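Local coordinates for ATP-dependent RNA helicase HrpB (PDB 6EUD), which hydrolyses ATP to ADP and phosphate as a DExH-box NTPase of the DEAH/RHA type and probably binds single-stranded RNA and acts as an RNA helicase, at residues L7-D21 with A34-H47. Sequence-based numbering, arbitrary orientation.
Sequences LPVAAVLPELLTALD and AGKSTWLPLQLLAH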
loop_
_atom_site.group_PDB
_atom_site.type_symbol
_atom_site.label_atom_id
_atom_site.label_comp_id
_atom_site.label_asym_id
_atom_site.label_seq_id
_atom_site.Cartn_x
_atom_site.Cartn_y
_atom_site.Cartn_z
ATOM N N LEU A 7 12.157 38.472 13.387
ATOM C CA LEU A 7 11.554 37.146 13.514
ATOM C C LEU A 7 12.529 36.133 14.116
ATOM O O LEU A 7 13.741 36.255 13.930
ATOM C CB LEU A 7 11.052 36.671 12.149
ATOM C CG LEU A 7 9.901 37.513 11.591
ATOM C CD1 LEU A 7 9.546 37.082 10.176
ATOM C CD2 LEU A 7 8.684 37.441 12.518
ATOM N N PRO A 8 11.999 35.146 14.864
ATOM C CA PRO A 8 12.814 34.180 15.618
ATOM C C PRO A 8 13.778 33.380 14.750
ATOM O O PRO A 8 14.783 32.872 15.254
ATOM C CB PRO A 8 11.769 33.255 16.245
ATOM C CG PRO A 8 10.542 34.087 16.337
ATOM C CD PRO A 8 10.559 34.961 15.121
ATOM N N VAL A 9 13.465 33.268 13.464
ATOM C CA VAL A 9 14.332 32.571 12.527
ATOM C C VAL A 9 15.636 33.358 12.325
ATOM O O VAL A 9 16.678 32.779 12.024
ATOM C CB VAL A 9 13.612 32.337 11.174
ATOM C CG1 VAL A 9 14.490 31.555 10.218
ATOM C CG2 VAL A 9 12.314 31.595 11.399
ATOM N N ALA A 10 15.580 34.673 12.509
ATOM C CA ALA A 10 16.779 35.493 12.415
ATOM C C ALA A 10 17.790 35.070 13.470
ATOM O O ALA A 10 18.989 34.996 13.201
ATOM C CB ALA A 10 16.439 36.960 12.571
ATOM N N ALA A 11 17.291 34.767 14.665
ATOM C CA ALA A 11 18.151 34.486 15.814
ATOM C C ALA A 11 18.848 33.135 15.707
ATOM O O ALA A 11 19.689 32.798 16.539
ATOM C CB ALA A 11 17.342 34.557 17.116
ATOM N N VAL A 12 18.505 32.366 14.680
ATOM C CA VAL A 12 19.045 31.024 14.532
ATOM C C VAL A 12 19.879 30.937 13.242
ATOM O O VAL A 12 20.602 29.965 13.017
ATOM C CB VAL A 12 17.901 29.972 14.554
ATOM C CG1 VAL A 12 17.080 30.012 13.270
ATOM C CG2 VAL A 12 18.441 28.585 14.821
ATOM N N LEU A 13 19.799 31.992 12.430
ATOM C CA LEU A 13 20.469 32.068 11.124
ATOM C C LEU A 13 21.988 31.837 11.128
ATOM O O LEU A 13 22.497 31.127 10.257
ATOM C CB LEU A 13 20.177 33.426 10.469
ATOM C CG LEU A 13 20.901 33.712 9.152
ATOM C CD1 LEU A 13 20.541 32.676 8.090
ATOM C CD2 LEU A 13 20.576 35.114 8.677
ATOM N N PRO A 14 22.722 32.441 12.083
ATOM C CA PRO A 14 24.166 32.183 12.059
ATOM C C PRO A 14 24.518 30.710 12.275
ATOM O O PRO A 14 25.403 30.196 11.593
ATOM C CB PRO A 14 24.697 33.050 13.208
ATOM C CG PRO A 14 23.669 34.126 13.369
ATOM C CD PRO A 14 22.366 33.441 13.105
ATOM N N GLU A 15 23.831 30.043 13.198
ATOM C CA GLU A 15 24.033 28.610 13.422
ATOM C C GLU A 15 23.775 27.809 12.147
ATOM O O GLU A 15 24.446 26.807 11.881
ATOM C CB GLU A 15 23.128 28.108 14.551
ATOM C CG GLU A 15 23.141 26.593 14.745
ATOM C CD GLU A 15 22.333 26.145 15.952
ATOM O OE1 GLU A 15 21.254 26.725 16.201
ATOM O OE2 GLU A 15 22.778 25.212 16.654
ATOM N N LEU A 16 22.800 28.270 11.366
ATOM C CA LEU A 16 22.394 27.605 10.132
ATOM C C LEU A 16 23.437 27.746 9.025
ATOM O O LEU A 16 23.730 26.785 8.311
ATOM C CB LEU A 16 21.058 28.164 9.641
ATOM C CG LEU A 16 20.313 27.262 8.660
ATOM C CD1 LEU A 16 19.960 25.943 9.323
ATOM C CD2 LEU A 16 19.076 27.954 8.127
ATOM N N LEU A 17 23.981 28.950 8.880
ATOM C CA LEU A 17 24.990 29.200 7.866
ATOM C C LEU A 17 26.226 28.346 8.129
ATOM O O LEU A 17 26.790 27.773 7.200
ATOM C CB LEU A 17 25.358 30.680 7.827
ATOM C CG LEU A 17 24.200 31.613 7.486
ATOM C CD1 LEU A 17 24.681 33.050 7.410
ATOM C CD2 LEU A 17 23.562 31.192 6.194
ATOM N N THR A 18 26.629 28.247 9.395
ATOM C CA THR A 18 27.778 27.427 9.786
ATOM C C THR A 18 27.570 25.952 9.427
ATOM O O THR A 18 28.470 25.306 8.888
ATOM C CB THR A 18 28.072 27.537 11.296
ATOM O OG1 THR A 18 28.387 28.895 11.631
ATOM C CG2 THR A 18 29.240 26.643 11.675
ATOM N N ALA A 19 26.384 25.424 9.722
ATOM C CA ALA A 19 26.049 24.043 9.369
ATOM C C ALA A 19 25.863 23.885 7.862
ATOM O O ALA A 19 26.213 22.851 7.281
ATOM C CB ALA A 19 24.787 23.591 10.102
ATOM N N LEU A 20 25.301 24.917 7.240
ATOM C CA LEU A 20 25.050 24.911 5.807
ATOM C C LEU A 20 26.347 24.683 5.026
ATOM O O LEU A 20 26.399 23.849 4.116
ATOM C CB LEU A 20 24.384 26.227 5.389
ATOM C CG LEU A 20 23.239 26.086 4.387
ATOM C CD1 LEU A 20 22.379 24.882 4.717
ATOM C CD2 LEU A 20 22.405 27.348 4.393
ATOM N N ASP A 21 27.393 25.408 5.418
ATOM C CA ASP A 21 28.699 25.336 4.773
ATOM C C ASP A 21 29.600 24.278 5.418
ATOM O O ASP A 21 30.823 24.416 5.422
ATOM C CB ASP A 21 29.392 26.704 4.831
ATOM C CG ASP A 21 28.466 27.858 4.457
ATOM O OD1 ASP A 21 27.591 27.680 3.587
ATOM O OD2 ASP A 21 28.617 28.951 5.043
ATOM N N ALA A 34 7.108 31.623 12.196
ATOM C CA ALA A 34 8.385 32.205 12.590
ATOM C C ALA A 34 9.076 32.861 11.398
ATOM O O ALA A 34 10.008 33.645 11.569
ATOM C CB ALA A 34 9.285 31.144 13.218
ATOM N N GLY A 35 8.612 32.542 10.194
ATOM C CA GLY A 35 9.146 33.154 8.993
ATOM C C GLY A 35 10.181 32.297 8.293
ATOM O O GLY A 35 10.950 32.792 7.467
ATOM N N LYS A 36 10.207 31.007 8.616
ATOM C CA LYS A 36 11.186 30.101 8.019
ATOM C C LYS A 36 10.989 30.007 6.506
ATOM O O LYS A 36 11.930 29.731 5.766
ATOM C CB LYS A 36 11.101 28.709 8.652
ATOM C CG LYS A 36 9.742 28.038 8.521
ATOM C CD LYS A 36 9.764 26.616 9.075
ATOM C CE LYS A 36 8.365 26.017 9.119
ATOM N NZ LYS A 36 7.746 26.003 7.775
ATOM N N SER A 37 9.760 30.262 6.063
ATOM C CA SER A 37 9.395 30.205 4.652
ATOM C C SER A 37 9.416 31.591 3.996
ATOM O O SER A 37 9.878 31.758 2.860
ATOM C CB SER A 37 8.002 29.585 4.498
ATOM O OG SER A 37 7.849 28.454 5.338
ATOM N N THR A 38 8.910 32.580 4.729
ATOM C CA THR A 38 8.687 33.916 4.193
ATOM C C THR A 38 9.841 34.871 4.479
ATOM O O THR A 38 9.721 36.087 4.305
ATOM C CB THR A 38 7.390 34.516 4.763
ATOM O OG1 THR A 38 7.393 34.397 6.192
ATOM C CG2 THR A 38 6.180 33.787 4.199
ATOM N N TRP A 39 10.965 34.325 4.919
ATOM C CA TRP A 39 12.119 35.161 5.182
ATOM C C TRP A 39 13.391 34.424 4.849
ATOM O O TRP A 39 14.102 34.809 3.928
ATOM C CB TRP A 39 12.143 35.614 6.642
ATOM C CG TRP A 39 13.125 36.707 6.908
ATOM C CD1 TRP A 39 12.982 38.019 6.579
ATOM C CD2 TRP A 39 14.391 36.592 7.571
ATOM N NE1 TRP A 39 14.081 38.731 6.987
ATOM C CE2 TRP A 39 14.960 37.881 7.605
ATOM C CE3 TRP A 39 15.100 35.528 8.142
ATOM C CZ2 TRP A 39 16.210 38.136 8.184
ATOM C CZ3 TRP A 39 16.346 35.788 8.722
ATOM C CH2 TRP A 39 16.883 37.079 8.734
ATOM N N LEU A 40 13.649 33.344 5.582
ATOM C CA LEU A 40 14.933 32.635 5.535
ATOM C C LEU A 40 15.549 32.366 4.138
ATOM O O LEU A 40 16.773 32.440 3.992
ATOM C CB LEU A 40 14.803 31.310 6.293
ATOM C CG LEU A 40 16.106 30.551 6.555
ATOM C CD1 LEU A 40 17.213 31.474 7.065
ATOM C CD2 LEU A 40 15.864 29.430 7.537
ATOM N N PRO A 41 14.728 32.050 3.113
ATOM C CA PRO A 41 15.324 31.835 1.785
ATOM C C PRO A 41 16.232 32.954 1.246
ATOM O O PRO A 41 17.332 32.650 0.790
ATOM C CB PRO A 41 14.094 31.681 0.890
ATOM C CG PRO A 41 13.102 31.043 1.771
ATOM C CD PRO A 41 13.310 31.642 3.130
ATOM N N LEU A 42 15.782 34.204 1.294
ATOM C CA LEU A 42 16.554 35.332 0.781
ATOM C C LEU A 42 17.946 35.436 1.404
ATOM O O LEU A 42 18.902 35.839 0.739
ATOM C CB LEU A 42 15.800 36.635 1.035
ATOM C CG LEU A 42 14.454 36.819 0.348
ATOM C CD1 LEU A 42 13.798 38.103 0.849
ATOM C CD2 LEU A 42 14.620 36.830 -1.164
ATOM N N GLN A 43 18.056 35.084 2.683
ATOM C CA GLN A 43 19.316 35.261 3.411
ATOM C C GLN A 43 20.315 34.142 3.115
ATOM O O GLN A 43 21.522 34.316 3.280
ATOM C CB GLN A 43 19.071 35.385 4.931
ATOM C CG GLN A 43 18.288 36.649 5.394
ATOM C CD GLN A 43 16.928 36.865 4.719
ATOM O OE1 GLN A 43 16.432 36.004 4.001
ATOM N NE2 GLN A 43 16.351 38.043 4.915
ATOM N N LEU A 44 19.810 33.007 2.648
ATOM C CA LEU A 44 20.666 31.941 2.141
ATOM C C LEU A 44 21.055 32.251 0.686
ATOM O O LEU A 44 22.062 31.761 0.172
ATOM C CB LEU A 44 19.955 30.587 2.247
ATOM C CG LEU A 44 19.439 30.205 3.637
ATOM C CD1 LEU A 44 18.913 28.787 3.668
ATOM C CD2 LEU A 44 20.510 30.373 4.690
ATOM N N LEU A 45 20.244 33.080 0.036
ATOM C CA LEU A 45 20.507 33.517 -1.327
ATOM C C LEU A 45 21.622 34.557 -1.342
ATOM O O LEU A 45 22.512 34.517 -2.190
ATOM C CB LEU A 45 19.233 34.088 -1.947
ATOM C CG LEU A 45 19.278 34.314 -3.451
ATOM C CD1 LEU A 45 19.597 32.994 -4.127
ATOM C CD2 LEU A 45 17.961 34.888 -3.949
ATOM N N ALA A 46 21.558 35.477 -0.379
ATOM C CA ALA A 46 22.520 36.560 -0.237
ATOM C C ALA A 46 23.820 36.073 0.395
ATOM O O ALA A 46 24.849 36.741 0.305
ATOM C CB ALA A 46 21.918 37.682 0.586
ATOM N N HIS A 47 23.762 34.906 1.034
ATOM C CA HIS A 47 24.945 34.276 1.633
ATOM C C HIS A 47 25.869 33.692 0.564
ATOM O O HIS A 47 25.454 32.822 -0.211
ATOM C CB HIS A 47 24.536 33.174 2.619
ATOM C CG HIS A 47 25.693 32.486 3.279
ATOM N ND1 HIS A 47 26.588 33.147 4.094
ATOM C CD2 HIS A 47 26.098 31.193 3.250
ATOM C CE1 HIS A 47 27.494 32.293 4.537
ATOM N NE2 HIS A 47 27.219 31.100 4.040
#
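The end of the P-loop (Walker A) of the first RecA-like domain, A34 to S37 of the predicted ATP site, and the helix after it pack against the N-terminal segment 7-21, where V9 sits on the loop backbone. V9 CG2 lies 3.1 Å from A34 O and also touches A34 CB, while L7 CB meets the same carbonyl. L7 CD1 packs on the CA of G35, a glycine with positive phi. With CG1 anti to the backbone N (chi1 -177°), V9 turns that methyl to L40 CD2, 3.7 Å away. A10 rests against the W39 ring at CZ3 and CH2, its CB 3.9 Å from CH2. Further along, helices 13-20 and 40-45 run at 49° with axes 11.5 Å apart, and leucines fill the space between them: L13 CD1 meets L40 CD1, and L44 CD2 touches both L17 CD2 (3.5 Å) and L20 CD2 (3.6 Å). L17 also lays CD2 over one face of the H47 imidazole, a CH-pi contact 4.0 Å from the centroid. At the ring edge H47 NE2 donates in plane to the syn lone pair of D21 OD2, 2.8 Å away and nearly straight at 162°. A leucine in place of H47 would probably leave D21 OD2 without this donor and L17 without its aromatic face. D21 OD1 has a salt bridge to K154, and K36 reaches away to E127 of the DEFH box. L16 and L20 also rest on V26 and L40 on L28 of strand 26-29, V12 lies on V177 of strand 176-178, and W39 leans on L74 of helix 61-74.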